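5'-tyrosyl-DNA phosphodiesterase (Caenorhabditis elegans, PDB 4FVA) is a phosphodiesterase of the endonuclease/exonuclease/phosphatase family, with a fold that stacks two beta sheets and carries a bound magnesium ion. Local coordinates at residues T81-S86 with V120-T125. Sequence-based numbering, arbitrary orientation.
With EDO (1,2-ethanediol), chain H.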
loop_
_atom_site.group_PDB
_atom_site.type_symbol
_atom_site.label_atom_id
_atom_site.label_comp_id
_atom_site.label_asym_id
_atom_site.label_seq_id
_atom_site.Cartn_x
_atom_site.Cartn_y
_atom_site.Cartn_z
ATOM N N THR A 81 5.640 1.449 -8.337
ATOM C CA THR A 81 5.396 1.022 -6.968
ATOM C C THR A 81 6.570 0.206 -6.433
ATOM O O THR A 81 7.475 -0.162 -7.185
ATOM C CB THR A 81 4.094 0.213 -6.844
ATOM O OG1 THR A 81 4.199 -0.981 -7.622
ATOM C CG2 THR A 81 2.914 1.042 -7.351
ATOM N N ALA A 82 6.559 -0.078 -5.138
ATOM C CA ALA A 82 7.600 -0.914 -4.561
ATOM C C ALA A 82 7.004 -1.793 -3.469
ATOM O O ALA A 82 6.042 -1.402 -2.796
ATOM C CB ALA A 82 8.742 -0.059 -4.006
ATOM N N ILE A 83 7.593 -2.973 -3.291
ATOM C CA ILE A 83 7.269 -3.817 -2.151
ATOM C C ILE A 83 8.582 -4.093 -1.436
ATOM O O ILE A 83 9.547 -4.553 -2.064
ATOM C CB ILE A 83 6.605 -5.146 -2.594
ATOM C CG1 ILE A 83 5.318 -4.861 -3.393
ATOM C CG2 ILE A 83 6.307 -6.057 -1.372
ATOM C CD1 ILE A 83 4.621 -6.112 -3.897
ATOM N N LEU A 84 8.631 -3.781 -0.145
ATOM C CA LEU A 84 9.818 -4.059 0.660
ATOM C C LEU A 84 9.461 -5.118 1.682
ATOM O O LEU A 84 8.434 -5.003 2.365
ATOM C CB LEU A 84 10.330 -2.797 1.370
ATOM C CG LEU A 84 10.879 -1.639 0.525
ATOM C CD1 LEU A 84 9.753 -0.864 -0.187
ATOM C CD2 LEU A 84 11.716 -0.699 1.390
ATOM N N VAL A 85 10.316 -6.133 1.796
ATOM C CA VAL A 85 10.105 -7.207 2.750
ATOM C C VAL A 85 11.345 -7.483 3.593
ATOM O O VAL A 85 12.473 -7.213 3.183
ATOM C CB VAL A 85 9.670 -8.524 2.066
ATOM C CG1 VAL A 85 8.304 -8.358 1.347
ATOM C CG2 VAL A 85 10.760 -8.989 1.102
ATOM N N SER A 86 11.116 -8.029 4.776
ATOM C CA SER A 86 12.196 -8.513 5.620
ATOM C C SER A 86 13.172 -9.378 4.817
ATOM O O SER A 86 12.780 -10.038 3.854
ATOM C CB SER A 86 11.607 -9.342 6.761
ATOM O OG SER A 86 12.630 -10.054 7.421
ATOM N N VAL A 120 3.042 -16.610 1.597
ATOM C CA VAL A 120 2.530 -15.240 1.603
ATOM C C VAL A 120 2.481 -14.675 0.196
ATOM O O VAL A 120 3.470 -14.759 -0.527
ATOM C CB VAL A 120 3.407 -14.305 2.461
ATOM C CG1 VAL A 120 2.807 -12.913 2.481
ATOM C CG2 VAL A 120 3.547 -14.847 3.870
ATOM N N PHE A 121 1.331 -14.128 -0.191
ATOM C CA PHE A 121 1.196 -13.388 -1.449
ATOM C C PHE A 121 0.979 -11.912 -1.140
ATOM O O PHE A 121 0.124 -11.559 -0.323
ATOM C CB PHE A 121 0.038 -13.929 -2.302
ATOM C CG PHE A 121 0.301 -15.293 -2.894
ATOM C CD1 PHE A 121 0.123 -16.444 -2.133
ATOM C CD2 PHE A 121 0.694 -15.418 -4.231
ATOM C CE1 PHE A 121 0.364 -17.715 -2.688
ATOM C CE2 PHE A 121 0.927 -16.666 -4.798
ATOM C CZ PHE A 121 0.764 -17.822 -4.020
ATOM N N LEU A 122 1.764 -11.059 -1.792
ATOM C CA LEU A 122 1.680 -9.619 -1.601
ATOM C C LEU A 122 1.282 -9.010 -2.929
ATOM O O LEU A 122 1.990 -9.189 -3.922
ATOM C CB LEU A 122 3.035 -9.051 -1.157
ATOM C CG LEU A 122 3.631 -9.675 0.114
ATOM C CD1 LEU A 122 4.977 -9.047 0.497
ATOM C CD2 LEU A 122 2.619 -9.550 1.242
ATOM N N LEU A 123 0.159 -8.297 -2.946
ATOM C CA LEU A 123 -0.328 -7.642 -4.155
ATOM C C LEU A 123 -0.501 -6.141 -3.915
ATOM O O LEU A 123 -1.351 -5.722 -3.129
ATOM C CB LEU A 123 -1.651 -8.264 -4.604
ATOM C CG LEU A 123 -1.632 -9.759 -4.960
ATOM C CD1 LEU A 123 -1.744 -10.644 -3.719
ATOM C CD2 LEU A 123 -2.738 -10.074 -5.958
ATOM N N ASN A 124 0.323 -5.351 -4.599
ATOM C CA ASN A 124 0.390 -3.909 -4.418
ATOM C C ASN A 124 0.007 -3.211 -5.716
ATOM O O ASN A 124 0.532 -3.547 -6.795
ATOM C CB ASN A 124 1.822 -3.523 -3.998
ATOM C CG ASN A 124 1.992 -2.034 -3.734
ATOM O OD1 ASN A 124 1.027 -1.324 -3.457
ATOM N ND2 ASN A 124 3.242 -1.550 -3.823
ATOM N N THR A 125 -0.891 -2.233 -5.620
ATOM C CA THR A 125 -1.332 -1.529 -6.810
ATOM C C THR A 125 -1.612 -0.071 -6.528
ATOM O O THR A 125 -1.766 0.337 -5.385
ATOM C CB THR A 125 -2.586 -2.174 -7.454
ATOM O OG1 THR A 125 -2.795 -1.618 -8.761
ATOM C CG2 THR A 125 -3.826 -1.915 -6.585
HETATM C C1 EDO H . 12.830 -4.909 9.323
HETATM O O1 EDO H . 14.147 -5.149 8.814
HETATM C C2 EDO H . 12.011 -6.186 9.189
HETATM O O2 EDO H . 12.893 -7.313 9.132
HETATM O O HOH W 1 1.798 -1.684 -8.709
#
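Asn124 reaches from strand 118-126 toward strand 80-86 and meets Thr81 and Ile83 in the core of the DNase I-like beta sandwich. The two strands belong to different sheets: the axes of the short segments approach to 7.5 Å and run roughly antiparallel, with 153° between their N-to-C directions, and side-chain contacts link them. Along Asn124, CB comes first, lying 3.8 Å from CG1 of Ile83 and just as near its CD1, as the two side chains run side by side in opposite senses. CG stands anti to the backbone N (chi1 -178°), carrying the amide onward into the opposing sheet. There OD1 accepts a hydrogen bond from Gln51 NE2 and ND2 donates one to Leu50 O, so strand 47-53, the neighbour of 80-86, satisfies both ends of this buried amide. The side chains of Asn124 and Thr81 point at each other tip to tip, their nearest atoms being ND2 and CB at 3.6 Å. Two residues earlier, Leu122 crosses Ile83 and Val85 obliquely: its CD1 sits 3.8 Å from CG2 of Ile83 and 3.5 Å from CG1 of Val85. Thr81 OG1, hydrogen-bonded to Gln109 OE1 of strand 107-115, also accepts from a water at 2.7 Å, which donates to the backbone O of Asn124 at 3.0 Å.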